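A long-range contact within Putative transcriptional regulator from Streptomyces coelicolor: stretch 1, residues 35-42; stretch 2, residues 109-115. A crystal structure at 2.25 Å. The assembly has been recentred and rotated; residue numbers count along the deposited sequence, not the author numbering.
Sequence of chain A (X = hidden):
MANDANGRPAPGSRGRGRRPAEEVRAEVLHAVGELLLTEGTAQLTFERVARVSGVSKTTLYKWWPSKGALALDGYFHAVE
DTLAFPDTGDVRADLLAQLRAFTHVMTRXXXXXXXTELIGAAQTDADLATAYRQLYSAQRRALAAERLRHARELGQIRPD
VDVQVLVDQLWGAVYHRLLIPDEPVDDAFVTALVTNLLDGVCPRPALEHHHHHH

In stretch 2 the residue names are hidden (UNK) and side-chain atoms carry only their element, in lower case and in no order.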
# COMPACT_ATOMS: atom_id res chain seq x y z
N LEU A 35 11.15 13.02 -19.30
CA LEU A 35 11.17 14.18 -18.42
C LEU A 35 10.81 13.77 -16.99
O LEU A 35 11.47 14.14 -16.03
CB LEU A 35 10.18 15.23 -18.92
CG LEU A 35 10.09 16.56 -18.17
CD1 LEU A 35 11.45 17.24 -18.16
CD2 LEU A 35 9.05 17.45 -18.85
N LEU A 36 9.75 12.98 -16.88
CA LEU A 36 9.26 12.52 -15.59
C LEU A 36 10.33 11.75 -14.80
O LEU A 36 10.58 12.03 -13.64
CB LEU A 36 8.03 11.63 -15.81
CG LEU A 36 7.14 11.24 -14.64
CD1 LEU A 36 6.66 12.49 -13.92
CD2 LEU A 36 5.97 10.43 -15.16
N LEU A 37 10.99 10.79 -15.46
CA LEU A 37 12.01 9.98 -14.81
C LEU A 37 13.34 10.67 -14.51
O LEU A 37 14.10 10.19 -13.67
CB LEU A 37 12.28 8.72 -15.64
CG LEU A 37 11.62 7.41 -15.20
CD1 LEU A 37 10.13 7.61 -14.94
CD2 LEU A 37 11.85 6.36 -16.28
N THR A 38 13.63 11.78 -15.18
CA THR A 38 14.89 12.47 -14.92
C THR A 38 14.72 13.70 -14.04
O THR A 38 15.62 14.06 -13.28
CB THR A 38 15.58 12.92 -16.22
OG1 THR A 38 14.82 13.97 -16.83
CG2 THR A 38 15.70 11.77 -17.19
N GLU A 39 13.56 14.35 -14.14
CA GLU A 39 13.32 15.57 -13.37
C GLU A 39 12.21 15.52 -12.32
O GLU A 39 12.10 16.43 -11.50
CB GLU A 39 13.08 16.73 -14.33
CG GLU A 39 14.33 17.12 -15.11
CD GLU A 39 14.12 18.30 -16.04
OE1 GLU A 39 13.50 19.29 -15.61
OE2 GLU A 39 14.59 18.23 -17.19
N GLY A 40 11.39 14.48 -12.34
CA GLY A 40 10.32 14.39 -11.35
C GLY A 40 9.00 14.98 -11.78
O GLY A 40 8.92 15.75 -12.74
N THR A 41 7.95 14.65 -11.05
CA THR A 41 6.60 15.11 -11.36
C THR A 41 6.37 16.62 -11.26
O THR A 41 5.64 17.19 -12.07
CB THR A 41 5.58 14.42 -10.44
OG1 THR A 41 5.77 13.00 -10.52
CG2 THR A 41 4.15 14.75 -10.88
N ALA A 42 6.98 17.26 -10.27
CA ALA A 42 6.81 18.69 -10.09
C ALA A 42 7.31 19.47 -11.32
O ALA A 42 6.78 20.53 -11.65
CB ALA A 42 7.54 19.16 -8.82
N UNK A 109 15.45 3.71 -8.64
CA UNK A 109 15.04 4.59 -9.72
C UNK A 109 14.14 5.71 -9.19
O UNK A 109 13.52 5.57 -8.13
o UNK A 109 15.22 3.09 -11.64
c UNK A 109 14.28 3.75 -10.78
c UNK A 109 13.33 4.59 -11.59
N UNK A 110 14.08 6.85 -9.89
CA UNK A 110 13.23 7.94 -9.41
C UNK A 110 11.76 7.50 -9.49
O UNK A 110 10.88 8.13 -8.91
c UNK A 110 14.97 8.81 -10.76
c UNK A 110 14.95 7.31 -10.99
c UNK A 110 13.54 9.07 -10.39
N UNK A 111 11.53 6.41 -10.21
CA UNK A 111 10.19 5.89 -10.38
C UNK A 111 9.49 5.53 -9.09
O UNK A 111 8.27 5.71 -8.97
N UNK A 112 10.25 5.01 -8.12
CA UNK A 112 9.66 4.64 -6.85
C UNK A 112 9.03 5.83 -6.15
O UNK A 112 7.87 5.79 -5.76
N UNK A 113 9.81 6.89 -6.00
CA UNK A 113 9.34 8.10 -5.34
C UNK A 113 8.20 8.75 -6.12
O UNK A 113 7.22 9.21 -5.54
c UNK A 113 8.26 12.80 -6.99
n UNK A 113 8.64 11.95 -6.04
c UNK A 113 10.50 9.08 -5.17
n UNK A 113 9.14 13.27 -7.87
c UNK A 113 10.00 11.46 -5.86
n UNK A 113 6.99 13.20 -7.06
c UNK A 113 10.12 10.47 -4.69
N UNK A 114 8.33 8.79 -7.44
CA UNK A 114 7.31 9.38 -8.30
C UNK A 114 5.95 8.73 -8.04
O UNK A 114 4.95 9.41 -7.81
c UNK A 114 7.67 9.20 -9.80
c UNK A 114 9.31 9.98 -11.60
c UNK A 114 6.42 9.33 -10.67
c UNK A 114 8.74 10.22 -10.21
N UNK A 115 5.92 7.40 -8.07
CA UNK A 115 4.68 6.66 -7.87
C UNK A 115 4.12 6.76 -6.45
O UNK A 115 2.92 6.98 -6.27
c UNK A 115 4.34 3.07 -9.36
c UNK A 115 4.91 5.20 -8.25
c UNK A 115 3.17 5.16 -10.06
c UNK A 115 3.78 4.40 -8.89
O HOH W 1 5.02 12.13 -8.19
O HOH W 2 8.83 16.03 -8.12

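Position 109 carries three side-chain atoms, two carbons and one oxygen, with the first carbon bearing both the oxygen and the second carbon. That second carbon lies 4.9 Å from CG of Leu-37, so the side chain borders the contact without joining it. The fork is threonine's, and the carbon is CG2 of Thr-109.

Position 110 has three carbons and no heteroatom, and one of them lies about 1.5 Å from the residue's own backbone N, closing a five-membered ring. Its CA lies 5.9 Å from the CA of Leu-37, its CA-to-CB bond points toward stretch 1, and a ring carbon approaches O of Leu-37 to 3.3 Å. This is proline, and the carbon in contact with the carbonyl is CG of Pro-110.

Position 111 has backbone atoms alone. An ideal CB there would lie 4.7 Å from CD1 of Leu-37, leaving room on that side, but only 3.1 Å from CG2 of Thr-109, so the crowding would come from its own stretch. The residue is Gly-111.

Position 112 likewise has no side-chain atoms, and a modelled CB would find nothing of stretch 1 within 5.5 Å. It is Gly-112.

Position 113 shows three carbons in an unbranched run, then a nitrogen, then a carbon holding two more nitrogens. The CA-to-CB bond points sideways, yet the end of the side chain comes nearer: one terminal nitrogen lies 3.8 Å from CA of Gly-40 and 3.7 Å from N of Thr-41, both at the edge of the terminal group and near its plane. Only arginine ends in such a guanidinium; the nitrogen is NH1 of Arg-113. Gly-40 has phi/psi of 92/165°, where a CB would be jammed against the preceding carbonyl O; that CB would also sit a tight 3.3 Å from NH1 of Arg-113.

Position 114 has four carbons, forked at the first, with one arm two carbons long. Its CA-to-CB bond points toward stretch 1. The end carbon of the longer arm reaches O of Leu-36 at 3.2 Å, CG of Leu-36 at 3.9 Å and CD1 of Leu-37 at 4.2 Å, while the one-carbon arm lies 3.7 Å from OG1 of Thr-41. This is isoleucine, and Ile-114 has chi angles m and t.

Position 115 also has four carbons, but the fork comes at the second. The CA-to-CB bond points away, and the nearest side-chain approach is from one fork carbon to CD2 of Leu-36, 7.9 Å. This is Leu-115.

Ile-114 has the largest single covered area, 77 Å², followed by Leu-37 with 66 Å², of 310 Å² summed over both sides. The helix axes cross at 102° and approach to 9.1 Å. No direct hydrogen bond joins the stretches. Alongside the packing of Ile-114 on Leu-36 and Leu-37, two waters link the residues following Gly-40 to stretch 2. Water 1 is hydrogen-bonded to OG1 of Thr-41 at 2.6 Å and donates to O of Ile-114 at 2.7 Å. Water 2 accepts from N of Ala-42 at 3.1 Å and, weakly, from NH1 of Arg-113 at 2.8 Å.

Stretch 2 109-115: TPGGRIL
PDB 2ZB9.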